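PDB 6Z9K: PrgA from Enterococcus faecalis, which extends far outside the cell and provides surface exclusion that protects against unwanted conjugation, the piece described here being its CAP domain. Local coordinates for residues Y142-G147 with K211-Y217; K104-I109 with A128-F134; N58-D64 with G156-Y161. Numbering follows the deposited sequence.

Contact 1. Residues Y142-G147 with K211-Y217; sequences YYENLG and KIHIISY
The contact joins an edge strand to the central strand of the CAP-domain sheet, beside the bound magnesium ion, at whose site Leu146 and His185 lie. Strands 144-147 and 211-217 run antiparallel at 164°, with axes 4.7 Å apart. Glu144 pairs with Ile215 and Leu146 with His213 as non-hydrogen-bonded pairs; Asn145-Ile214 and Gly147-Ile212 are the hydrogen-bonded ones. Asn145 N to Ile214 O and Gly147 N to Ile212 O span 2.8 Å, while Ile214 N to Asn145 O and Ile212 N to Gly147 O span 2.9 Å. Ser216 N to Tyr143 O (3.1 Å) prolongs the pairing.

Glu144, Leu146, His213 and Ile215 share the face toward helix 100-112. Glu144, extended (chi1 and chi2 both t), accepts a 2.7 Å hydrogen bond at OE2 from His213 ND1, and its OE1 receives one from His120. Leu146 (t, p) lays CD1 over the imidazole face of His213, a CH-pi contact 3.8 Å from the centroid. Glu144 CB rests 3.6 Å from Ile215 CD1. On the other face, branched Ile212 and Ile214 pack on helix 160-176, and Asn145 ND2 bonds to Ser188 OG. Water 2 links Asn145 ND2, Ile214 O (both 2.8 Å) and Ser216 OG (2.6 Å), which also meets Lys194 NZ. Tyr143 CD1 lies 4.2 Å from Tyr217 CB.

A carboxylate held between His120 and His213 resembles the histidine-glutamate cluster of the CAP cavity. The nearly linear His213-Glu144 bond (175°) holds the imidazole at ND1, while NE2 is bonded to Ser202, so both ring nitrogens are engaged.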
loop_
_atom_site.group_PDB
_atom_site.type_symbol
_atom_site.label_atom_id
_atom_site.label_comp_id
_atom_site.label_asym_id
_atom_site.label_seq_id
_atom_site.Cartn_x
_atom_site.Cartn_y
_atom_site.Cartn_z
ATOM N N TYR A 142 1.879 6.080 13.581
ATOM C CA TYR A 142 1.598 4.629 13.555
ATOM C C TYR A 142 0.490 4.324 12.561
ATOM O O TYR A 142 -0.113 3.263 12.700
ATOM C CB TYR A 142 1.141 4.078 14.899
ATOM C CG TYR A 142 2.124 4.338 15.997
ATOM C CD1 TYR A 142 3.490 4.178 15.778
ATOM C CD2 TYR A 142 1.680 4.728 17.236
ATOM C CE1 TYR A 142 4.411 4.458 16.787
ATOM C CE2 TYR A 142 2.585 4.924 18.274
ATOM C CZ TYR A 142 3.947 4.845 18.027
ATOM O OH TYR A 142 4.843 5.105 19.044
ATOM N N TYR A 143 0.280 5.133 11.536
ATOM C CA TYR A 143 -0.805 4.902 10.569
ATOM C C TYR A 143 -0.298 4.755 9.132
ATOM O O TYR A 143 -0.981 4.113 8.357
ATOM C CB TYR A 143 -1.786 6.072 10.624
ATOM C CG TYR A 143 -2.613 6.109 11.880
ATOM C CD1 TYR A 143 -3.581 5.161 12.121
ATOM C CD2 TYR A 143 -2.415 7.108 12.846
ATOM C CE1 TYR A 143 -4.346 5.174 13.266
ATOM C CE2 TYR A 143 -3.195 7.148 13.986
ATOM C CZ TYR A 143 -4.178 6.192 14.193
ATOM O OH TYR A 143 -4.951 6.219 15.309
ATOM N N GLU A 144 0.817 5.428 8.788
ATOM C CA GLU A 144 1.203 5.626 7.382
ATOM C C GLU A 144 2.492 4.904 6.988
ATOM O O GLU A 144 3.514 4.982 7.699
ATOM C CB GLU A 144 1.340 7.141 7.147
ATOM C CG GLU A 144 1.856 7.508 5.771
ATOM C CD GLU A 144 1.910 9.016 5.580
ATOM O OE1 GLU A 144 2.930 9.608 5.932
ATOM O OE2 GLU A 144 0.863 9.536 5.159
ATOM N N ASN A 145 2.465 4.266 5.820
ATOM C CA ASN A 145 3.659 3.868 5.030
ATOM C C ASN A 145 3.637 4.754 3.780
ATOM O O ASN A 145 2.678 4.737 3.045
ATOM C CB ASN A 145 3.644 2.365 4.765
ATOM C CG ASN A 145 3.902 1.583 6.030
ATOM O OD1 ASN A 145 5.051 1.506 6.491
ATOM N ND2 ASN A 145 2.850 0.999 6.610
ATOM N N LEU A 146 4.693 5.523 3.585
ATOM C CA LEU A 146 4.714 6.573 2.560
ATOM C C LEU A 146 5.718 6.209 1.467
ATOM O O LEU A 146 6.844 5.898 1.778
ATOM C CB LEU A 146 5.098 7.880 3.272
ATOM C CG LEU A 146 5.112 9.170 2.495
ATOM C CD1 LEU A 146 3.735 9.504 1.954
ATOM C CD2 LEU A 146 5.632 10.275 3.405
ATOM N N GLY A 147 5.274 6.263 0.234
ATOM C CA GLY A 147 6.145 6.092 -0.937
ATOM C C GLY A 147 6.309 7.372 -1.689
ATOM O O GLY A 147 5.347 7.843 -2.232
ATOM N N LYS A 211 3.229 11.655 -3.864
ATOM C CA LYS A 211 3.306 10.634 -2.816
ATOM C C LYS A 211 2.185 9.630 -2.930
ATOM O O LYS A 211 1.101 9.947 -3.452
ATOM C CB LYS A 211 3.107 11.300 -1.459
ATOM C CG LYS A 211 4.226 12.247 -1.075
ATOM C CD LYS A 211 3.771 13.054 0.138
ATOM C CE LYS A 211 4.721 14.153 0.444
ATOM N NZ LYS A 211 4.221 15.006 1.540
ATOM N N ILE A 212 2.524 8.451 -2.421
ATOM C CA ILE A 212 1.522 7.392 -2.150
ATOM C C ILE A 212 1.476 7.198 -0.646
ATOM O O ILE A 212 2.505 6.866 -0.039
ATOM C CB ILE A 212 1.926 6.087 -2.836
ATOM C CG1 ILE A 212 2.159 6.298 -4.340
ATOM C CG2 ILE A 212 0.863 5.027 -2.494
ATOM C CD1 ILE A 212 2.829 5.116 -5.046
ATOM N N HIS A 213 0.291 7.321 -0.067
ATOM C CA HIS A 213 0.062 7.138 1.386
ATOM C C HIS A 213 -0.708 5.825 1.584
ATOM O O HIS A 213 -1.866 5.757 1.180
ATOM C CB HIS A 213 -0.777 8.308 1.969
ATOM C CG HIS A 213 -0.263 9.694 1.703
ATOM N ND1 HIS A 213 0.361 10.453 2.684
ATOM C CD2 HIS A 213 -0.342 10.497 0.612
ATOM C CE1 HIS A 213 0.694 11.639 2.171
ATOM N NE2 HIS A 213 0.268 11.690 0.912
ATOM N N ILE A 214 -0.056 4.832 2.172
ATOM C CA ILE A 214 -0.740 3.586 2.575
ATOM C C ILE A 214 -1.055 3.702 4.064
ATOM O O ILE A 214 -0.167 3.759 4.882
ATOM C CB ILE A 214 0.108 2.349 2.219
ATOM C CG1 ILE A 214 0.345 2.264 0.707
ATOM C CG2 ILE A 214 -0.588 1.099 2.786
ATOM C CD1 ILE A 214 1.106 1.004 0.234
ATOM N N ILE A 215 -2.346 3.802 4.365
ATOM C CA ILE A 215 -2.900 4.010 5.722
ATOM C C ILE A 215 -3.524 2.686 6.194
ATOM O O ILE A 215 -4.358 2.139 5.489
ATOM C CB ILE A 215 -3.882 5.190 5.727
ATOM C CG1 ILE A 215 -3.257 6.458 5.106
ATOM C CG2 ILE A 215 -4.357 5.378 7.155
ATOM C CD1 ILE A 215 -1.940 6.840 5.656
ATOM N N SER A 216 -3.048 2.123 7.287
ATOM C CA SER A 216 -3.603 0.817 7.750
ATOM C C SER A 216 -3.579 0.744 9.265
ATOM O O SER A 216 -2.800 1.449 9.919
ATOM C CB SER A 216 -2.857 -0.320 7.108
ATOM O OG SER A 216 -1.478 -0.287 7.409
ATOM N N TYR A 217 -4.490 -0.032 9.843
ATOM C CA TYR A 217 -4.699 -0.039 11.302
ATOM C C TYR A 217 -5.644 -1.183 11.643
ATOM O O TYR A 217 -6.296 -1.770 10.731
ATOM C CB TYR A 217 -5.319 1.308 11.745
ATOM C CG TYR A 217 -6.552 1.665 10.957
ATOM C CD1 TYR A 217 -7.825 1.183 11.278
ATOM C CD2 TYR A 217 -6.444 2.506 9.832
ATOM C CE1 TYR A 217 -8.938 1.476 10.493
ATOM C CE2 TYR A 217 -7.543 2.751 9.023
ATOM C CZ TYR A 217 -8.801 2.291 9.373
ATOM O OH TYR A 217 -9.928 2.544 8.624
HETATM O O HOH W 1 -1.975 1.575 12.708
HETATM O O HOH W 2 0.103 1.662 6.712
#

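Contact 2. Residues K104-I109 with A128-F134; sequences KFAWDI and AAKENGF
Two helical segments, 104-109 and 128-132, pass at 145° between their N-to-C directions, their axes 9.3 Å apart. Phe105 CA lies 6.1 Å from Asn132 CA and Ile109 CA 5.4 Å from Ala128 CA. The second helix is closed by a Schellman motif: Gly133 takes positive phi (86°), easy for glycine, while Phe134 N bonds to Ala129 O (2.8 Å) and Gly133 N to Lys130 O (3.2 Å).

That turn brings Phe134 (chi1 m) toward the first helix, where its ring forms an offset stack with Phe105 (chi1 t), centroids 4.2 Å apart and planes at 15°. Small alanines allow the close approach: Ala128 CB sits 3.5 Å from Ile109 CG1, and Phe105 CE1 reaches Ala129 CB at 4.0 Å. Phe105 and Ile109 also pack on Ile215.

On the solvent side Asn132 (chi1 m) donates through ND2 to Asp108 OD2 (2.8 Å) and to Ala128 O (2.9 Å), and its OD1 accepts from Lys104 NZ (2.9 Å). Lys104 NZ, curled back by chi4 m, forms a salt bridge with Asp108 OD2 (3.2 Å).

This pairing of helices 100-112 and 122-132 of the CAP domain, the first lying against strand 211-217, therefore combines an apolar, aromatic inner side with a polar cluster along its more exposed side, in which the amide of Asn132 engages both members of the Lys104-Asp108 ion pair.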
loop_
_atom_site.group_PDB
_atom_site.type_symbol
_atom_site.label_atom_id
_atom_site.label_comp_id
_atom_site.label_asym_id
_atom_site.label_seq_id
_atom_site.Cartn_x
_atom_site.Cartn_y
_atom_site.Cartn_z
ATOM N N LYS A 104 -11.681 7.566 3.597
ATOM C CA LYS A 104 -11.823 8.979 4.039
ATOM C C LYS A 104 -10.636 9.325 4.916
ATOM O O LYS A 104 -10.113 10.445 4.784
ATOM C CB LYS A 104 -13.138 9.231 4.791
ATOM C CG LYS A 104 -13.326 10.671 5.265
ATOM C CD LYS A 104 -14.635 10.859 5.950
ATOM C CE LYS A 104 -14.800 12.211 6.603
ATOM N NZ LYS A 104 -13.822 12.466 7.699
ATOM N N PHE A 105 -10.232 8.434 5.802
ATOM C CA PHE A 105 -9.113 8.701 6.714
ATOM C C PHE A 105 -7.873 8.912 5.858
ATOM O O PHE A 105 -7.124 9.932 6.048
ATOM C CB PHE A 105 -8.958 7.565 7.720
ATOM C CG PHE A 105 -7.861 7.683 8.732
ATOM C CD1 PHE A 105 -7.281 8.890 9.114
ATOM C CD2 PHE A 105 -7.466 6.522 9.376
ATOM C CE1 PHE A 105 -6.323 8.929 10.103
ATOM C CE2 PHE A 105 -6.494 6.568 10.345
ATOM C CZ PHE A 105 -5.922 7.756 10.700
ATOM N N ALA A 106 -7.609 7.991 4.926
ATOM C CA ALA A 106 -6.400 8.125 4.086
ATOM C C ALA A 106 -6.377 9.456 3.310
ATOM O O ALA A 106 -5.313 10.134 3.236
ATOM C CB ALA A 106 -6.310 6.978 3.108
ATOM N N TRP A 107 -7.519 9.856 2.728
ATOM C CA TRP A 107 -7.563 11.075 1.886
ATOM C C TRP A 107 -7.455 12.315 2.780
ATOM O O TRP A 107 -6.917 13.338 2.290
ATOM C CB TRP A 107 -8.763 11.033 0.929
ATOM C CG TRP A 107 -8.442 10.095 -0.194
ATOM C CD1 TRP A 107 -8.788 8.769 -0.273
ATOM C CD2 TRP A 107 -7.619 10.364 -1.345
ATOM N NE1 TRP A 107 -8.283 8.218 -1.424
ATOM C CE2 TRP A 107 -7.544 9.170 -2.089
ATOM C CE3 TRP A 107 -6.969 11.498 -1.838
ATOM C CZ2 TRP A 107 -6.848 9.094 -3.303
ATOM C CZ3 TRP A 107 -6.255 11.409 -3.015
ATOM C CH2 TRP A 107 -6.220 10.228 -3.748
ATOM N N ASP A 108 -7.952 12.266 4.018
ATOM C CA ASP A 108 -7.725 13.373 4.967
ATOM C C ASP A 108 -6.218 13.502 5.250
ATOM O O ASP A 108 -5.697 14.659 5.259
ATOM C CB ASP A 108 -8.596 13.248 6.199
ATOM C CG ASP A 108 -10.043 13.611 5.991
ATOM O OD1 ASP A 108 -10.396 14.110 4.872
ATOM O OD2 ASP A 108 -10.815 13.366 6.930
ATOM N N ILE A 109 -5.533 12.388 5.470
ATOM C CA ILE A 109 -4.056 12.468 5.704
ATOM C C ILE A 109 -3.423 13.141 4.487
ATOM O O ILE A 109 -2.564 13.984 4.621
ATOM C CB ILE A 109 -3.464 11.105 6.058
ATOM C CG1 ILE A 109 -3.928 10.611 7.441
ATOM C CG2 ILE A 109 -1.928 11.127 5.904
ATOM C CD1 ILE A 109 -3.499 9.221 7.817
ATOM N N ALA A 128 -5.802 14.426 11.023
ATOM C CA ALA A 128 -6.713 13.522 10.302
ATOM C C ALA A 128 -7.249 12.465 11.274
ATOM O O ALA A 128 -8.421 12.128 11.227
ATOM C CB ALA A 128 -6.023 12.887 9.115
ATOM N N ALA A 129 -6.374 11.898 12.089
ATOM C CA ALA A 129 -6.798 10.841 13.021
ATOM C C ALA A 129 -7.884 11.405 13.927
ATOM O O ALA A 129 -8.987 10.824 14.019
ATOM C CB ALA A 129 -5.608 10.350 13.789
ATOM N N LYS A 130 -7.643 12.553 14.532
ATOM C CA LYS A 130 -8.622 13.086 15.497
ATOM C C LYS A 130 -9.971 13.316 14.793
ATOM O O LYS A 130 -11.041 12.936 15.320
ATOM C CB LYS A 130 -8.099 14.373 16.096
ATOM C CG LYS A 130 -9.123 15.001 17.035
ATOM C CD LYS A 130 -8.775 16.375 17.472
ATOM C CE LYS A 130 -9.934 17.005 18.249
ATOM N NZ LYS A 130 -9.762 16.844 19.707
ATOM N N GLU A 131 -9.945 13.883 13.580
ATOM C CA GLU A 131 -11.199 14.232 12.889
ATOM C C GLU A 131 -11.949 12.992 12.429
ATOM O O GLU A 131 -13.180 13.099 12.205
ATOM C CB GLU A 131 -10.878 15.104 11.706
ATOM C CG GLU A 131 -10.408 16.471 12.145
ATOM C CD GLU A 131 -9.910 17.351 11.006
ATOM O OE1 GLU A 131 -10.238 17.073 9.833
ATOM O OE2 GLU A 131 -9.260 18.364 11.334
ATOM N N ASN A 132 -11.259 11.869 12.271
ATOM C CA ASN A 132 -11.871 10.600 11.829
ATOM C C ASN A 132 -12.131 9.647 12.998
ATOM O O ASN A 132 -12.615 8.527 12.738
ATOM C CB ASN A 132 -11.009 9.951 10.736
ATOM C CG ASN A 132 -11.178 10.676 9.410
ATOM O OD1 ASN A 132 -12.117 10.394 8.681
ATOM N ND2 ASN A 132 -10.363 11.690 9.151
ATOM N N GLY A 133 -11.913 10.085 14.217
ATOM C CA GLY A 133 -12.251 9.328 15.424
ATOM C C GLY A 133 -11.150 8.365 15.817
ATOM O O GLY A 133 -11.427 7.489 16.677
ATOM N N PHE A 134 -9.944 8.523 15.284
ATOM C CA PHE A 134 -8.788 7.677 15.640
ATOM C C PHE A 134 -7.961 8.344 16.730
ATOM O O PHE A 134 -7.882 9.568 16.838
ATOM C CB PHE A 134 -7.942 7.414 14.392
ATOM C CG PHE A 134 -8.612 6.515 13.400
ATOM C CD1 PHE A 134 -9.514 7.019 12.474
ATOM C CD2 PHE A 134 -8.421 5.138 13.418
ATOM C CE1 PHE A 134 -10.160 6.225 11.563
ATOM C CE2 PHE A 134 -9.053 4.327 12.485
ATOM C CZ PHE A 134 -9.928 4.851 11.570
HETATM O O HOH W 3 -14.149 14.578 9.286
HETATM O O HOH W 4 -11.891 15.541 8.375
#

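Contact 3. Residues N58-D64 with G156-Y161; sequences NKDVMWD and GKVSKY
Gly156 enters the second segment with positive phi (73°), a conformation glycine adopts readily; its O receives a CA-H...O contact from Asp64 CA (3.5 Å). From Lys157 the chain is extended, and strand 157-159 runs antiparallel to strand 62-64 at 144°, axes 4.3 Å apart. Lys157 and Asp64 are a non-hydrogen-bonded pair (CA-CA 4.3 Å), the aliphatic CG of Lys157 lying 4.2 Å from Asp64 CB. Val158 and Trp63 form the hydrogen-bonded pair: Trp63 N to Val158 O is 2.9 Å and Val158 N to Trp63 O 3.0 Å. Their side chains share the face that packs on Leu163 of helix 160-176.

Ser159 pairs with Met62 (CA-CA 4.3 Å), on the face also carrying Lys157 and Asp64; Met62, m at all three chi angles, folds its CE to 3.6 Å from Ser159 N. Ser159 (chi1 p) is the N-cap of the following helix, its OG bonding to Thr162 N. The first helical residues donate across the contact: Lys160 N to Val61 O (2.8 Å) and Tyr161 N to Asn58 O (3.2 Å). Extended Lys160 sets CB over the five-membered ring of Trp63 (4.2 Å from its centroid) and carries NZ to Glu75. Tyr161 (chi1 t) presents its ring face to Lys59, whose CE makes a CH-pi contact 3.7 Å from the centroid and NZ a cation-pi contact at 4.9 Å; NZ also pairs with Glu56.

Together these features make a short two-stranded antiparallel sheet, formed between distant parts of the chain, that runs directly into a serine-capped helix N-terminus.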
loop_
_atom_site.group_PDB
_atom_site.type_symbol
_atom_site.label_atom_id
_atom_site.label_comp_id
_atom_site.label_asym_id
_atom_site.label_seq_id
_atom_site.Cartn_x
_atom_site.Cartn_y
_atom_site.Cartn_z
ATOM N N ASN A 58 -5.119 0.741 -19.789
ATOM C CA ASN A 58 -5.022 1.580 -18.567
ATOM C C ASN A 58 -3.954 2.661 -18.779
ATOM O O ASN A 58 -3.911 3.594 -17.981
ATOM C CB ASN A 58 -4.750 0.704 -17.345
ATOM C CG ASN A 58 -5.990 -0.010 -16.855
ATOM O OD1 ASN A 58 -7.092 0.316 -17.269
ATOM N ND2 ASN A 58 -5.837 -0.957 -15.953
ATOM N N LYS A 59 -3.101 2.535 -19.788
ATOM C CA LYS A 59 -2.013 3.519 -20.035
ATOM C C LYS A 59 -2.611 4.816 -20.582
ATOM O O LYS A 59 -1.900 5.804 -20.542
ATOM C CB LYS A 59 -0.956 2.976 -20.995
ATOM C CG LYS A 59 0.019 2.000 -20.378
ATOM C CD LYS A 59 1.110 1.560 -21.327
ATOM C CE LYS A 59 2.020 0.499 -20.749
ATOM N NZ LYS A 59 2.840 -0.160 -21.800
ATOM N N ASP A 60 -3.855 4.776 -21.071
ATOM C CA ASP A 60 -4.594 5.945 -21.628
ATOM C C ASP A 60 -5.769 6.292 -20.718
ATOM O O ASP A 60 -6.581 7.185 -21.088
ATOM C CB ASP A 60 -5.022 5.667 -23.072
ATOM C CG ASP A 60 -3.843 5.550 -24.022
ATOM O OD1 ASP A 60 -2.848 6.272 -23.801
ATOM O OD2 ASP A 60 -3.904 4.715 -24.965
ATOM N N VAL A 61 -5.866 5.674 -19.541
ATOM C CA VAL A 61 -6.835 6.139 -18.508
ATOM C C VAL A 61 -6.105 7.114 -17.577
ATOM O O VAL A 61 -5.257 6.673 -16.775
ATOM C CB VAL A 61 -7.494 4.979 -17.742
ATOM C CG1 VAL A 61 -8.506 5.495 -16.731
ATOM C CG2 VAL A 61 -8.153 3.988 -18.682
ATOM N N MET A 62 -6.401 8.410 -17.669
ATOM C CA MET A 62 -5.668 9.435 -16.904
ATOM C C MET A 62 -6.493 9.796 -15.668
ATOM O O MET A 62 -7.693 10.101 -15.786
ATOM C CB MET A 62 -5.363 10.670 -17.756
ATOM C CG MET A 62 -4.615 10.352 -19.030
ATOM S SD MET A 62 -3.077 9.414 -18.728
ATOM C CE MET A 62 -2.125 10.646 -17.843
ATOM N N TRP A 63 -5.853 9.764 -14.501
ATOM C CA TRP A 63 -6.447 10.109 -13.195
ATOM C C TRP A 63 -5.871 11.428 -12.696
ATOM O O TRP A 63 -4.655 11.602 -12.712
ATOM C CB TRP A 63 -6.148 8.977 -12.199
ATOM C CG TRP A 63 -6.984 7.757 -12.410
ATOM C CD1 TRP A 63 -7.680 7.374 -13.513
ATOM C CD2 TRP A 63 -7.194 6.744 -11.431
ATOM N NE1 TRP A 63 -8.364 6.218 -13.259
ATOM C CE2 TRP A 63 -8.065 5.801 -11.995
ATOM C CE3 TRP A 63 -6.784 6.608 -10.099
ATOM C CZ2 TRP A 63 -8.465 4.674 -11.288
ATOM C CZ3 TRP A 63 -7.153 5.475 -9.415
ATOM C CH2 TRP A 63 -8.004 4.542 -9.998
ATOM N N ASP A 64 -6.736 12.311 -12.202
ATOM C CA ASP A 64 -6.319 13.591 -11.600
ATOM C C ASP A 64 -6.164 13.311 -10.108
ATOM O O ASP A 64 -7.173 13.129 -9.489
ATOM C CB ASP A 64 -7.374 14.638 -11.972
ATOM C CG ASP A 64 -6.998 16.059 -11.620
ATOM O OD1 ASP A 64 -6.148 16.225 -10.705
ATOM O OD2 ASP A 64 -7.559 16.989 -12.282
ATOM N N GLY A 156 -1.326 17.604 -12.684
ATOM C CA GLY A 156 -1.949 16.788 -11.628
ATOM C C GLY A 156 -2.406 15.412 -12.108
ATOM O O GLY A 156 -3.065 14.730 -11.290
ATOM N N LYS A 157 -2.125 15.004 -13.351
ATOM C CA LYS A 157 -2.672 13.744 -13.919
ATOM C C LYS A 157 -1.573 12.686 -14.103
ATOM O O LYS A 157 -0.401 13.046 -14.235
ATOM C CB LYS A 157 -3.403 13.996 -15.234
ATOM C CG LYS A 157 -4.645 14.867 -15.104
ATOM C CD LYS A 157 -5.177 15.235 -16.451
ATOM C CE LYS A 157 -6.489 15.984 -16.381
ATOM N NZ LYS A 157 -7.424 15.478 -17.414
ATOM N N VAL A 158 -1.968 11.415 -14.047
ATOM C CA VAL A 158 -1.071 10.218 -14.111
ATOM C C VAL A 158 -1.951 9.048 -14.539
ATOM O O VAL A 158 -3.113 9.019 -14.130
ATOM C CB VAL A 158 -0.308 9.932 -12.792
ATOM C CG1 VAL A 158 -1.202 9.790 -11.591
ATOM C CG2 VAL A 158 0.544 8.698 -12.887
ATOM N N SER A 159 -1.437 8.120 -15.340
ATOM C CA SER A 159 -2.293 7.035 -15.865
ATOM C C SER A 159 -2.549 6.050 -14.740
ATOM O O SER A 159 -1.701 5.927 -13.830
ATOM C CB SER A 159 -1.734 6.343 -17.063
ATOM O OG SER A 159 -0.745 5.413 -16.715
ATOM N N LYS A 160 -3.685 5.383 -14.825
ATOM C CA LYS A 160 -4.078 4.291 -13.923
ATOM C C LYS A 160 -3.000 3.199 -13.977
ATOM O O LYS A 160 -2.598 2.678 -12.934
ATOM C CB LYS A 160 -5.430 3.769 -14.394
ATOM C CG LYS A 160 -5.924 2.518 -13.706
ATOM C CD LYS A 160 -7.319 2.198 -14.077
ATOM C CE LYS A 160 -7.906 1.193 -13.133
ATOM N NZ LYS A 160 -9.356 1.056 -13.392
ATOM N N TYR A 161 -2.485 2.913 -15.161
ATOM C CA TYR A 161 -1.383 1.930 -15.331
ATOM C C TYR A 161 -0.215 2.335 -14.431
ATOM O O TYR A 161 0.309 1.519 -13.668
ATOM C CB TYR A 161 -0.948 1.848 -16.799
ATOM C CG TYR A 161 0.286 1.012 -16.989
ATOM C CD1 TYR A 161 1.551 1.565 -16.856
ATOM C CD2 TYR A 161 0.195 -0.347 -17.222
ATOM C CE1 TYR A 161 2.699 0.795 -16.962
ATOM C CE2 TYR A 161 1.335 -1.135 -17.345
ATOM C CZ TYR A 161 2.591 -0.558 -17.232
ATOM O OH TYR A 161 3.730 -1.337 -17.337
#

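Contacts 1 and 2 adjoin, their centres 12 Å apart: Ile109 CD1 meets Ile215 CD1 at 3.6 Å, Ile109 CG2 lies 3.3 Å from Glu144 OE2, and Phe134 of the second segment of contact 2 packs edge-to-face on Tyr217. Helix 100-112 thus covers the sheet face bearing Glu144 and His213. Magnesium lies at contact 1, about 4 Å from the Leu146 side chain, and about 11 Å from that of Ile109. Contact 3 stands apart, its centre 21 Å from that of contact 1 and 26 Å from that of contact 2, without touching either. Helix 160-176 nevertheless connects it with contact 1, starting at Ser159's cap and packing farther along on Ile212 and Ile214.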